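Local coordinates for NADB-Rossmann Superfamily protein (Streptococcus agalactiae, PDB 3LEC), which probably methylates tRNA at N1 of adenine 22 and binds a zinc ion, at residues A[39-44]-A[66-71]; A[106-111]-A[130-135]; A[134-139]-A[157-162]. All coordinates share one frame; numbering follows the deposited sequence.

Contact 1 of 3, residues A[39-44]-A[66-71]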
ATOM      1  N   LEU A  39     -14.637  -7.108  -4.845  1.00 18.30           N
ATOM      2  CA  LEU A  39     -15.439  -6.139  -4.102  1.00 19.35           C
ATOM      3  C   LEU A  39     -16.781  -5.943  -4.779  1.00 20.35           C
ATOM      4  O   LEU A  39     -17.795  -5.811  -4.085  1.00 21.31           O
ATOM      5  CB  LEU A  39     -14.699  -4.812  -3.980  1.00 18.48           C
ATOM      6  CG  LEU A  39     -13.485  -4.884  -3.051  1.00 19.55           C
ATOM      7  CD1 LEU A  39     -12.775  -3.540  -3.056  1.00 18.84           C
ATOM      8  CD2 LEU A  39     -13.916  -5.322  -1.611  1.00 17.59           C
ATOM      9  N   LEU A  40     -16.782  -5.918  -6.117  1.00 20.73           N
ATOM     10  CA  LEU A  40     -18.026  -5.755  -6.880  1.00 22.31           C
ATOM     11  C   LEU A  40     -18.892  -7.011  -6.929  1.00 24.00           C
ATOM     12  O   LEU A  40     -20.121  -6.915  -6.851  1.00 25.04           O
ATOM     13  CB  LEU A  40     -17.755  -5.232  -8.303  1.00 21.81           C
ATOM     14  CG  LEU A  40     -17.813  -3.705  -8.460  1.00 22.99           C
ATOM     15  CD1 LEU A  40     -19.195  -3.147  -8.045  1.00 23.29           C
ATOM     16  CD2 LEU A  40     -16.699  -2.979  -7.677  1.00 24.36           C
ATOM     17  N   GLN A  41     -18.270  -8.187  -7.049  1.00 25.04           N
ATOM     18  CA  GLN A  41     -19.058  -9.420  -7.096  1.00 26.79           C
ATOM     19  C   GLN A  41     -19.769  -9.659  -5.759  1.00 27.68           C
ATOM     20  O   GLN A  41     -20.836 -10.265  -5.732  1.00 29.00           O
ATOM     21  CB  GLN A  41     -18.210 -10.629  -7.505  1.00 26.62           C
ATOM     22  CG  GLN A  41     -17.430 -11.267  -6.371  1.00 26.84           C
ATOM     23  CD  GLN A  41     -16.336 -12.243  -6.841  1.00 27.83           C
ATOM     24  OE1 GLN A  41     -15.579 -12.768  -6.028  1.00 29.28           O
ATOM     25  NE2 GLN A  41     -16.260 -12.481  -8.138  1.00 29.36           N
HETATM   26  N   MSE A  42     -19.201  -9.163  -4.658  1.00 28.23           N
HETATM   27  CA  MSE A  42     -19.792  -9.402  -3.331  1.00 29.10           C
HETATM   28  C   MSE A  42     -20.767  -8.280  -2.968  1.00 28.97           C
HETATM   29  O   MSE A  42     -21.383  -8.311  -1.902  1.00 28.63           O
HETATM   30  CB  MSE A  42     -18.723  -9.510  -2.238  1.00 29.06           C
HETATM   31  CG  MSE A  42     -17.635 -10.548  -2.484  1.00 31.05           C
HETATM   32 SE   MSE A  42     -18.308 -12.367  -2.399  1.00 40.99          SE
HETATM   33  CE  MSE A  42     -18.254 -12.565  -0.433  1.00 37.22           C
ATOM     34  N   GLY A  43     -20.883  -7.295  -3.853  1.00 28.62           N
ATOM     35  CA  GLY A  43     -21.686  -6.098  -3.599  1.00 28.72           C
ATOM     36  C   GLY A  43     -21.130  -5.179  -2.519  1.00 28.60           C
ATOM     37  O   GLY A  43     -21.846  -4.288  -2.046  1.00 28.75           O
ATOM     38  N   TYR A  44     -19.863  -5.373  -2.136  1.00 28.10           N
ATOM     39  CA  TYR A  44     -19.243  -4.588  -1.056  1.00 28.13           C
ATOM     40  C   TYR A  44     -18.845  -3.168  -1.451  1.00 27.53           C
ATOM     41  O   TYR A  44     -18.591  -2.312  -0.582  1.00 27.84           O
ATOM     42  CB  TYR A  44     -18.010  -5.294  -0.499  1.00 28.03           C
ATOM     43  CG  TYR A  44     -18.267  -6.614   0.201  1.00 30.56           C
ATOM     44  CD1 TYR A  44     -19.515  -6.922   0.742  1.00 31.43           C
ATOM     45  CD2 TYR A  44     -17.236  -7.543   0.356  1.00 30.28           C
ATOM     46  CE1 TYR A  44     -19.736  -8.126   1.391  1.00 31.04           C
ATOM     47  CE2 TYR A  44     -17.446  -8.741   0.996  1.00 31.66           C
ATOM     48  CZ  TYR A  44     -18.696  -9.026   1.524  1.00 32.15           C
ATOM     49  OH  TYR A  44     -18.911 -10.215   2.181  1.00 31.95           O
ATOM     50  N   SER A  66     -14.794  -8.605 -17.864  1.00 21.35           N
ATOM     51  CA  SER A  66     -15.816  -9.047 -18.819  1.00 22.77           C
ATOM     52  C   SER A  66     -16.299 -10.471 -18.507  1.00 22.51           C
ATOM     53  O   SER A  66     -17.508 -10.733 -18.427  1.00 22.32           O
ATOM     54  CB  SER A  66     -15.270  -8.951 -20.243  1.00 22.36           C
ATOM     55  OG  SER A  66     -16.256  -9.414 -21.145  1.00 26.66           O
ATOM     56  N   GLU A  67     -15.337 -11.368 -18.296  1.00 22.54           N
ATOM     57  CA  GLU A  67     -15.593 -12.779 -17.990  1.00 22.98           C
ATOM     58  C   GLU A  67     -16.395 -12.928 -16.701  1.00 22.67           C
ATOM     59  O   GLU A  67     -17.282 -13.808 -16.586  1.00 22.22           O
ATOM     60  CB  GLU A  67     -14.253 -13.541 -17.895  1.00 23.57           C
ATOM     61  CG  GLU A  67     -14.358 -15.088 -18.018  1.00 27.68           C
ATOM     62  CD  GLU A  67     -14.519 -15.573 -19.457  1.00 31.31           C
ATOM     63  OE1 GLU A  67     -14.527 -16.804 -19.682  1.00 35.14           O
ATOM     64  OE2 GLU A  67     -14.635 -14.728 -20.369  1.00 35.04           O
ATOM     65  N   HIS A  68     -16.107 -12.042 -15.744  1.00 21.28           N
ATOM     66  CA  HIS A  68     -16.778 -12.053 -14.466  1.00 21.34           C
ATOM     67  C   HIS A  68     -18.126 -11.336 -14.495  1.00 21.86           C
ATOM     68  O   HIS A  68     -18.864 -11.317 -13.488  1.00 21.29           O
ATOM     69  CB  HIS A  68     -15.858 -11.488 -13.398  1.00 21.57           C
ATOM     70  CG  HIS A  68     -14.885 -12.483 -12.873  1.00 20.56           C
ATOM     71  ND1 HIS A  68     -15.108 -13.180 -11.711  1.00 20.91           N
ATOM     72  CD2 HIS A  68     -13.694 -12.916 -13.350  1.00 19.17           C
ATOM     73  CE1 HIS A  68     -14.084 -13.983 -11.478  1.00 18.33           C
ATOM     74  NE2 HIS A  68     -13.217 -13.852 -12.462  1.00 17.43           N
ATOM     75  N   GLY A  69     -18.456 -10.788 -15.668  1.00 22.19           N
ATOM     76  CA  GLY A  69     -19.766 -10.179 -15.891  1.00 22.77           C
ATOM     77  C   GLY A  69     -19.936  -8.892 -15.110  1.00 22.42           C
ATOM     78  O   GLY A  69     -21.006  -8.632 -14.574  1.00 23.60           O
ATOM     79  N   LEU A  70     -18.889  -8.077 -15.056  1.00 22.48           N
ATOM     80  CA  LEU A  70     -18.913  -6.853 -14.245  1.00 22.37           C
ATOM     81  C   LEU A  70     -18.618  -5.567 -15.010  1.00 22.97           C
ATOM     82  O   LEU A  70     -18.285  -4.533 -14.400  1.00 22.93           O
ATOM     83  CB  LEU A  70     -17.952  -6.995 -13.056  1.00 22.56           C
ATOM     84  CG  LEU A  70     -18.460  -7.931 -11.963  1.00 21.79           C
ATOM     85  CD1 LEU A  70     -17.284  -8.318 -11.036  1.00 21.23           C
ATOM     86  CD2 LEU A  70     -19.622  -7.290 -11.201  1.00 25.03           C
ATOM     87  N   THR A  71     -18.724  -5.622 -16.337  1.00 23.51           N
ATOM     88  CA  THR A  71     -18.389  -4.459 -17.173  1.00 24.64           C
ATOM     89  C   THR A  71     -19.196  -3.209 -16.844  1.00 24.56           C
ATOM     90  O   THR A  71     -18.684  -2.103 -17.014  1.00 25.17           O
ATOM     91  CB  THR A  71     -18.553  -4.740 -18.658  1.00 24.84           C
ATOM     92  OG1 THR A  71     -19.943  -4.926 -18.938  1.00 28.00           O
ATOM     93  CG2 THR A  71     -17.728  -5.977 -19.070  1.00 23.90           C
TER
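Gln-41 leans across from the end of helix 34-41 toward Leu-70 and His-68, which follow one another closely just past helix 55-67. Its CB lies 4.3 Å from Leu-70 CD1, and the same methyl is 4.1 Å from the Gln-41 backbone N, so the leucine tip sits beside the root of the glutamine. From there CG is wedged between the backbone N and the carbonyl carbon (chi1 83°), and the chain runs on extended to the amide. At the tip, NE2 comes to 3.8 Å from His-68 ND1, too far to count as a hydrogen bond; the nitrogen approaches the ring obliquely, with amide and imidazole planes 37° apart. The stronger polar ties of this amide lie elsewhere: OE1 accepts a hydrogen bond from Leu-6 N, and NE2 makes a weak one to Met-4 O, so the N-terminal segment helps to hold the glutamine end in place. The two helices belong to successive beta-alpha-beta crossovers of the Rossmann-type fold, linking strands 23-28, 45-52 and 74-78, which are parallel and adjacent in the sheet. Each helix stops in a Schellman motif, with Gly-43 and Gly-69 both at positive phi; Gly-43 N returns to Leu-40 O at 3.1 Å, and Gly-69 N to Ser-66 O at 2.9 Å. Directly after the second of these turns comes Leu-70, whose two methyls both rest against one atom of the other helix, Leu-40 CB, CD2 at 4.0 Å and CD1 at 4.1 Å. Both leucines are buried. Leu-40 also packs on Cys-45 and Ala-48 of strand 45-52, while Leu-70 and His-68 both touch Ile-37 one turn back along helix 34-41.

Contact 2 of 3, residues A[106-111]-A[130-135]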
ATOM      1  N   ASP A 106       5.508   8.796  -4.970  1.00 22.70           N
ATOM      2  CA  ASP A 106       5.652   9.549  -6.220  1.00 24.94           C
ATOM      3  C   ASP A 106       4.389   9.665  -7.042  1.00 24.63           C
ATOM      4  O   ASP A 106       4.135  10.720  -7.626  1.00 24.95           O
ATOM      5  CB  ASP A 106       6.758   8.965  -7.097  1.00 25.45           C
ATOM      6  CG  ASP A 106       8.137   9.342  -6.615  1.00 28.63           C
ATOM      7  OD1 ASP A 106       8.261  10.186  -5.692  1.00 32.06           O
ATOM      8  OD2 ASP A 106       9.110   8.806  -7.175  1.00 31.23           O
ATOM      9  N   ILE A 107       3.646   8.566  -7.157  1.00 24.19           N
ATOM     10  CA  ILE A 107       2.379   8.549  -7.888  1.00 24.11           C
ATOM     11  C   ILE A 107       1.394   9.491  -7.177  1.00 24.54           C
ATOM     12  O   ILE A 107       0.685  10.266  -7.814  1.00 23.94           O
ATOM     13  CB  ILE A 107       1.811   7.114  -7.980  1.00 24.22           C
ATOM     14  CG1 ILE A 107       2.718   6.234  -8.844  1.00 23.84           C
ATOM     15  CG2 ILE A 107       0.336   7.102  -8.459  1.00 25.05           C
ATOM     16  CD1 ILE A 107       2.395   4.751  -8.756  1.00 25.02           C
ATOM     17  N   LEU A 108       1.386   9.431  -5.849  1.00 24.02           N
ATOM     18  CA  LEU A 108       0.530  10.309  -5.053  1.00 24.15           C
ATOM     19  C   LEU A 108       0.925  11.783  -5.193  1.00 24.49           C
ATOM     20  O   LEU A 108       0.059  12.654  -5.355  1.00 24.49           O
ATOM     21  CB  LEU A 108       0.555   9.889  -3.588  1.00 24.14           C
ATOM     22  CG  LEU A 108      -0.164   8.581  -3.269  1.00 23.50           C
ATOM     23  CD1 LEU A 108       0.088   8.198  -1.808  1.00 24.25           C
ATOM     24  CD2 LEU A 108      -1.670   8.662  -3.598  1.00 23.80           C
ATOM     25  N   ASN A 109       2.228  12.055  -5.116  1.00 25.36           N
ATOM     26  CA  ASN A 109       2.750  13.427  -5.198  1.00 25.54           C
ATOM     27  C   ASN A 109       2.481  14.064  -6.565  1.00 25.99           C
ATOM     28  O   ASN A 109       2.023  15.195  -6.632  1.00 25.75           O
ATOM     29  CB  ASN A 109       4.238  13.483  -4.852  1.00 25.19           C
ATOM     30  CG  ASN A 109       4.713  14.900  -4.491  1.00 26.67           C
ATOM     31  OD1 ASN A 109       4.422  15.413  -3.417  1.00 27.51           O
ATOM     32  ND2 ASN A 109       5.466  15.516  -5.386  1.00 27.09           N
ATOM     33  N   ASN A 110       2.726  13.311  -7.632  1.00 26.81           N
ATOM     34  CA  ASN A 110       2.489  13.770  -9.007  1.00 27.32           C
ATOM     35  C   ASN A 110       1.066  14.234  -9.276  1.00 27.49           C
ATOM     36  O   ASN A 110       0.828  15.109 -10.125  1.00 27.85           O
ATOM     37  CB  ASN A 110       2.884  12.690 -10.021  1.00 28.06           C
ATOM     38  CG  ASN A 110       3.051  13.257 -11.419  1.00 28.93           C
ATOM     39  OD1 ASN A 110       3.585  14.354 -11.585  1.00 31.29           O
ATOM     40  ND2 ASN A 110       2.578  12.532 -12.420  1.00 29.00           N
ATOM     41  N   ASP A 111       0.119  13.657  -8.544  1.00 27.44           N
ATOM     42  CA  ASP A 111      -1.292  13.988  -8.714  1.00 27.67           C
ATOM     43  C   ASP A 111      -1.977  14.356  -7.411  1.00 27.03           C
ATOM     44  O   ASP A 111      -3.164  14.084  -7.213  1.00 26.73           O
ATOM     45  CB  ASP A 111      -2.021  12.836  -9.411  1.00 28.42           C
ATOM     46  CG  ASP A 111      -1.817  12.850 -10.913  1.00 29.80           C
ATOM     47  OD1 ASP A 111      -2.097  13.894 -11.548  1.00 31.85           O
ATOM     48  OD2 ASP A 111      -1.370  11.823 -11.463  1.00 32.61           O
ATOM     49  N   ASP A 130       8.944   3.481   5.095  1.00 21.82           N
ATOM     50  CA  ASP A 130       9.266   4.702   5.826  1.00 22.34           C
ATOM     51  C   ASP A 130       9.211   5.943   4.920  1.00 22.19           C
ATOM     52  O   ASP A 130       8.756   7.004   5.352  1.00 21.14           O
ATOM     53  CB  ASP A 130      10.632   4.582   6.522  1.00 22.49           C
ATOM     54  CG  ASP A 130      11.798   4.376   5.541  1.00 26.02           C
ATOM     55  OD1 ASP A 130      12.913   4.843   5.881  1.00 27.51           O
ATOM     56  OD2 ASP A 130      11.618   3.747   4.455  1.00 25.25           O
ATOM     57  N   ASP A 131       9.661   5.800   3.672  1.00 21.30           N
ATOM     58  CA  ASP A 131       9.577   6.890   2.706  1.00 21.32           C
ATOM     59  C   ASP A 131       8.133   7.279   2.379  1.00 20.71           C
ATOM     60  O   ASP A 131       7.822   8.447   2.177  1.00 19.83           O
ATOM     61  CB  ASP A 131      10.319   6.533   1.423  1.00 21.64           C
ATOM     62  CG  ASP A 131      11.828   6.520   1.605  1.00 24.88           C
ATOM     63  OD1 ASP A 131      12.338   7.221   2.505  1.00 27.45           O
ATOM     64  OD2 ASP A 131      12.513   5.818   0.823  1.00 27.36           O
ATOM     65  N   LEU A 132       7.256   6.289   2.327  1.00 20.73           N
ATOM     66  CA  LEU A 132       5.835   6.537   2.096  1.00 19.96           C
ATOM     67  C   LEU A 132       5.233   7.232   3.334  1.00 19.19           C
ATOM     68  O   LEU A 132       4.509   8.206   3.204  1.00 17.76           O
ATOM     69  CB  LEU A 132       5.089   5.248   1.764  1.00 19.61           C
ATOM     70  CG  LEU A 132       3.564   5.311   1.588  1.00 20.33           C
ATOM     71  CD1 LEU A 132       3.147   6.310   0.502  1.00 17.84           C
ATOM     72  CD2 LEU A 132       2.985   3.933   1.309  1.00 21.35           C
ATOM     73  N   ARG A 133       5.534   6.722   4.525  1.00 18.45           N
ATOM     74  CA  ARG A 133       5.097   7.396   5.744  1.00 19.21           C
ATOM     75  C   ARG A 133       5.570   8.864   5.789  1.00 19.56           C
ATOM     76  O   ARG A 133       4.812   9.744   6.207  1.00 19.72           O
ATOM     77  CB  ARG A 133       5.537   6.638   7.007  1.00 18.46           C
ATOM     78  CG  ARG A 133       4.777   5.328   7.192  1.00 18.85           C
ATOM     79  CD  ARG A 133       4.876   4.773   8.627  1.00 17.51           C
ATOM     80  NE  ARG A 133       4.360   3.409   8.626  1.00 15.80           N
ATOM     81  CZ  ARG A 133       5.093   2.321   8.345  1.00 16.14           C
ATOM     82  NH1 ARG A 133       6.397   2.420   8.094  1.00 18.72           N
ATOM     83  NH2 ARG A 133       4.514   1.137   8.332  1.00 18.13           N
ATOM     84  N   LYS A 134       6.800   9.126   5.349  1.00 19.76           N
ATOM     85  CA  LYS A 134       7.333  10.492   5.390  1.00 20.57           C
ATOM     86  C   LYS A 134       6.545  11.409   4.482  1.00 20.07           C
ATOM     87  O   LYS A 134       6.260  12.550   4.841  1.00 20.37           O
ATOM     88  CB  LYS A 134       8.798  10.546   4.979  1.00 21.27           C
ATOM     89  CG  LYS A 134       9.778  10.020   6.008  1.00 24.60           C
ATOM     90  CD  LYS A 134      11.173   9.926   5.384  1.00 28.36           C
ATOM     91  CE  LYS A 134      12.245   9.655   6.430  1.00 31.83           C
ATOM     92  NZ  LYS A 134      13.618   9.770   5.840  1.00 33.43           N
ATOM     93  N   TRP A 135       6.173  10.889   3.324  1.00 19.83           N
ATOM     94  CA  TRP A 135       5.414  11.658   2.365  1.00 19.83           C
ATOM     95  C   TRP A 135       4.012  11.918   2.895  1.00 19.34           C
ATOM     96  O   TRP A 135       3.522  13.027   2.770  1.00 19.35           O
ATOM     97  CB  TRP A 135       5.348  10.974   1.009  1.00 21.21           C
ATOM     98  CG  TRP A 135       4.627  11.850   0.011  1.00 20.47           C
ATOM     99  CD1 TRP A 135       5.198  12.739  -0.852  1.00 20.74           C
ATOM    100  CD2 TRP A 135       3.208  11.936  -0.191  1.00 21.92           C
ATOM    101  NE1 TRP A 135       4.215  13.376  -1.578  1.00 21.80           N
ATOM    102  CE2 TRP A 135       2.988  12.896  -1.197  1.00 20.03           C
ATOM    103  CE3 TRP A 135       2.101  11.270   0.360  1.00 20.08           C
ATOM    104  CZ2 TRP A 135       1.700  13.221  -1.671  1.00 20.08           C
ATOM    105  CZ3 TRP A 135       0.811  11.618  -0.095  1.00 23.49           C
ATOM    106  CH2 TRP A 135       0.632  12.591  -1.106  1.00 20.99           C
TER
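Trp-135 reaches across from helix 129-138 and meets Asn-109 with its edge and Leu-108 with a face. The polar part is a single hydrogen bond, from Trp-135 NE1 to Asn-109 OD1 at 2.8 Å. It is nearly straight at the hydrogen (171°), and OD1 lies in the plane of the indole, as the N-H direction demands. At the acceptor the geometry is less regular: the donor is tilted from the carbonyl plane, and amide and ring stand almost perpendicular. Asn-109 CB adds a close neighbour, 3.3 Å from Trp-135 NE1.

The apolar part is a CH-pi contact. Leu-108 CB lies 4.0 Å from the centroid of the six-membered ring of Trp-135, over its face but offset toward the rim, and is 3.7 Å from Trp-135 CH2. Leu-108 CD1 reaches Trp-135 CZ3 at 3.9 Å and, more loosely, Leu-132 CD1 at 4.3 Å. With Trp-135 CG anti to the backbone N (chi1 -176°), the indole is carried across toward helix 101-110.

The helix spacing agrees with a side-chain bridge: the segments of helices 101-110 and 129-138 run 22° from parallel with axes 10.9 Å apart, as alpha-helices that follow the neighbouring parallel strands 93-99 and 120-125. Leu-108 and Leu-132 also pack on strand 120-125, touching Leu-123 and Pro-125 respectively.

Taken together, one directional bond at the ring edge and one dispersion contact over its face help to set the rotation of the indole, against which Phe-141 also packs, and satisfy its N-H.

Contact 3 of 3, residues A[134-139]-A[157-162]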
ATOM      1  N   LYS A 134       6.800   9.126   5.349  1.00 19.76           N
ATOM      2  CA  LYS A 134       7.333  10.492   5.390  1.00 20.57           C
ATOM      3  C   LYS A 134       6.545  11.409   4.482  1.00 20.07           C
ATOM      4  O   LYS A 134       6.260  12.550   4.841  1.00 20.37           O
ATOM      5  CB  LYS A 134       8.798  10.546   4.979  1.00 21.27           C
ATOM      6  CG  LYS A 134       9.778  10.020   6.008  1.00 24.60           C
ATOM      7  CD  LYS A 134      11.173   9.926   5.384  1.00 28.36           C
ATOM      8  CE  LYS A 134      12.245   9.655   6.430  1.00 31.83           C
ATOM      9  NZ  LYS A 134      13.618   9.770   5.840  1.00 33.43           N
ATOM     10  N   TRP A 135       6.173  10.889   3.324  1.00 19.83           N
ATOM     11  CA  TRP A 135       5.414  11.658   2.365  1.00 19.83           C
ATOM     12  C   TRP A 135       4.012  11.918   2.895  1.00 19.34           C
ATOM     13  O   TRP A 135       3.522  13.027   2.770  1.00 19.35           O
ATOM     14  CB  TRP A 135       5.348  10.974   1.009  1.00 21.21           C
ATOM     15  CG  TRP A 135       4.627  11.850   0.011  1.00 20.47           C
ATOM     16  CD1 TRP A 135       5.198  12.739  -0.852  1.00 20.74           C
ATOM     17  CD2 TRP A 135       3.208  11.936  -0.191  1.00 21.92           C
ATOM     18  NE1 TRP A 135       4.215  13.376  -1.578  1.00 21.80           N
ATOM     19  CE2 TRP A 135       2.988  12.896  -1.197  1.00 20.03           C
ATOM     20  CE3 TRP A 135       2.101  11.270   0.360  1.00 20.08           C
ATOM     21  CZ2 TRP A 135       1.700  13.221  -1.671  1.00 20.08           C
ATOM     22  CZ3 TRP A 135       0.811  11.618  -0.095  1.00 23.49           C
ATOM     23  CH2 TRP A 135       0.632  12.591  -1.106  1.00 20.99           C
ATOM     24  N   LEU A 136       3.385  10.901   3.484  1.00 18.50           N
ATOM     25  CA  LEU A 136       2.053  11.058   4.045  1.00 19.56           C
ATOM     26  C   LEU A 136       2.050  12.140   5.127  1.00 20.20           C
ATOM     27  O   LEU A 136       1.199  13.058   5.116  1.00 19.66           O
ATOM     28  CB  LEU A 136       1.532   9.724   4.571  1.00 19.25           C
ATOM     29  CG  LEU A 136       1.233   8.675   3.488  1.00 19.22           C
ATOM     30  CD1 LEU A 136       1.151   7.274   4.126  1.00 20.58           C
ATOM     31  CD2 LEU A 136      -0.057   9.039   2.753  1.00 21.54           C
ATOM     32  N   ALA A 137       3.013  12.042   6.049  1.00 20.80           N
ATOM     33  CA  ALA A 137       3.108  13.017   7.164  1.00 20.93           C
ATOM     34  C   ALA A 137       3.288  14.448   6.695  1.00 21.71           C
ATOM     35  O   ALA A 137       2.761  15.376   7.313  1.00 21.86           O
ATOM     36  CB  ALA A 137       4.233  12.651   8.104  1.00 20.78           C
ATOM     37  N   ALA A 138       4.065  14.631   5.629  1.00 21.88           N
ATOM     38  CA  ALA A 138       4.399  15.957   5.117  1.00 22.24           C
ATOM     39  C   ALA A 138       3.262  16.584   4.324  1.00 22.34           C
ATOM     40  O   ALA A 138       3.287  17.798   4.073  1.00 23.37           O
ATOM     41  CB  ALA A 138       5.655  15.900   4.253  1.00 22.45           C
ATOM     42  N   ASN A 139       2.273  15.776   3.930  1.00 21.49           N
ATOM     43  CA  ASN A 139       1.216  16.263   3.040  1.00 20.82           C
ATOM     44  C   ASN A 139      -0.209  16.184   3.594  1.00 20.50           C
ATOM     45  O   ASN A 139      -1.187  16.075   2.846  1.00 19.42           O
ATOM     46  CB  ASN A 139       1.335  15.593   1.680  1.00 21.12           C
ATOM     47  CG  ASN A 139       2.567  16.032   0.940  1.00 21.94           C
ATOM     48  OD1 ASN A 139       2.575  17.083   0.297  1.00 23.45           O
ATOM     49  ND2 ASN A 139       3.634  15.243   1.041  1.00 21.12           N
ATOM     50  N   GLU A 157       3.214  -5.053   4.568  1.00 18.85           N
ATOM     51  CA  GLU A 157       2.564  -4.018   5.359  1.00 18.74           C
ATOM     52  C   GLU A 157       1.444  -3.375   4.576  1.00 18.89           C
ATOM     53  O   GLU A 157       1.586  -3.144   3.374  1.00 19.18           O
ATOM     54  CB  GLU A 157       3.560  -2.941   5.757  1.00 18.07           C
ATOM     55  CG  GLU A 157       4.704  -3.467   6.638  1.00 20.88           C
ATOM     56  CD  GLU A 157       5.549  -2.394   7.293  1.00 21.65           C
ATOM     57  OE1 GLU A 157       5.213  -1.192   7.246  1.00 26.43           O
ATOM     58  OE2 GLU A 157       6.589  -2.770   7.869  1.00 26.34           O
ATOM     59  N   ILE A 158       0.336  -3.083   5.263  1.00 18.86           N
ATOM     60  CA  ILE A 158      -0.771  -2.319   4.687  1.00 18.46           C
ATOM     61  C   ILE A 158      -0.990  -1.055   5.536  1.00 18.69           C
ATOM     62  O   ILE A 158      -1.086  -1.150   6.758  1.00 18.91           O
ATOM     63  CB  ILE A 158      -2.068  -3.156   4.634  1.00 18.49           C
ATOM     64  CG1 ILE A 158      -1.928  -4.314   3.632  1.00 19.91           C
ATOM     65  CG2 ILE A 158      -3.332  -2.268   4.373  1.00 19.70           C
ATOM     66  CD1 ILE A 158      -2.996  -5.417   3.828  1.00 19.71           C
ATOM     67  N   LEU A 159      -1.068   0.102   4.881  1.00 18.07           N
ATOM     68  CA  LEU A 159      -1.376   1.372   5.542  1.00 18.48           C
ATOM     69  C   LEU A 159      -2.741   1.890   5.134  1.00 18.96           C
ATOM     70  O   LEU A 159      -3.015   2.014   3.955  1.00 19.00           O
ATOM     71  CB  LEU A 159      -0.334   2.431   5.170  1.00 19.51           C
ATOM     72  CG  LEU A 159       1.151   2.210   5.452  1.00 20.51           C
ATOM     73  CD1 LEU A 159       1.932   3.460   5.141  1.00 23.14           C
ATOM     74  CD2 LEU A 159       1.362   1.791   6.872  1.00 22.48           C
ATOM     75  N   VAL A 160      -3.581   2.234   6.115  1.00 17.90           N
ATOM     76  CA  VAL A 160      -4.920   2.792   5.836  1.00 18.10           C
ATOM     77  C   VAL A 160      -4.843   4.261   6.175  1.00 17.80           C
ATOM     78  O   VAL A 160      -4.361   4.620   7.260  1.00 16.58           O
ATOM     79  CB  VAL A 160      -6.007   2.122   6.687  1.00 17.54           C
ATOM     80  CG1 VAL A 160      -7.394   2.670   6.300  1.00 19.85           C
ATOM     81  CG2 VAL A 160      -5.962   0.613   6.501  1.00 20.58           C
ATOM     82  N   VAL A 161      -5.283   5.110   5.243  1.00 17.05           N
ATOM     83  CA  VAL A 161      -4.968   6.529   5.299  1.00 18.79           C
ATOM     84  C   VAL A 161      -6.225   7.357   5.056  1.00 18.97           C
ATOM     85  O   VAL A 161      -7.073   7.007   4.239  1.00 18.58           O
ATOM     86  CB  VAL A 161      -3.899   6.914   4.204  1.00 18.71           C
ATOM     87  CG1 VAL A 161      -3.631   8.397   4.193  1.00 19.27           C
ATOM     88  CG2 VAL A 161      -2.582   6.166   4.422  1.00 18.74           C
ATOM     89  N   LYS A 162      -6.351   8.449   5.792  1.00 20.04           N
ATOM     90  CA  LYS A 162      -7.372   9.442   5.483  1.00 20.64           C
ATOM     91  C   LYS A 162      -6.723  10.832   5.523  1.00 21.15           C
ATOM     92  O   LYS A 162      -5.591  10.974   5.965  1.00 21.85           O
ATOM     93  CB  LYS A 162      -8.531   9.331   6.503  1.00 21.02           C
ATOM     94  CG  LYS A 162      -9.337   7.999   6.360  1.00 23.88           C
ATOM     95  CD  LYS A 162     -10.495   7.818   7.362  1.00 29.45           C
ATOM     96  CE  LYS A 162     -11.740   8.641   6.995  1.00 29.47           C
ATOM     97  NZ  LYS A 162     -12.481   8.111   5.816  1.00 31.79           N
TER
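Leu-136 places both of its methyls against strand 155-163. CD1 lies 3.9 Å from Val-161 CG2 and 4.0 Å from Leu-159 CD1, bridging two residues of the strand, whereas CD2 of Leu-136 is 3.9 Å from Val-161 CG1. Leucine and valine thus meet tip to tip, branch against branch, and no hydrogen bond crosses between the segments. Val-161 can offer both methyls because CG1 is anti to its backbone N (chi1 176°) and CG2 sits beside that nitrogen, which turns the fork to the helix.

All three side chains are buried. In the next shell Phe-141 touches both Leu-136 and Val-161, and Leu-132, one helical turn before Leu-136, packs on Leu-159. The helix end carrying Leu-136 is tied by Asn-139 ND2, which donates to Trp-135 O at 2.8 Å with an angle of 171°; the same nitrogen lies over one face of the Trp-135 ring, offset toward its rim.

Backbone bonds fix the strand on both sides: Leu-159 pairs with Leu-123 and Val-161 with Leu-121, while Val-160 pairs with strand 141-150. Strand 155-163 is therefore the antiparallel member inserted between 120-125 and 141-150, giving the 3-2-1-4-5-7-6 order of class I methyltransferases, and helix 129-138 covers one face of it.

Contacts 2 and 3 form one continuous region, with centres 8 Å apart and helix 129-138 in common: its Trp-135 turns to helix 101-110 and its Leu-136 to the sheet. Their segments also meet directly through a salt bridge, Arg-133 NH2 to Glu-157 OE1 at 2.7 Å. Contact 1 stands apart at the other end of the sheet, its centre 30 Å from that of contact 2 and 29 Å from that of contact 3. The zinc ion, bound by Asp-140 and His-165, is about 12 Å from the side chains of Trp-135 and Leu-136, so contacts 2 and 3 lie near the metal site without supplying its ligands, whereas contact 1 is remote from it.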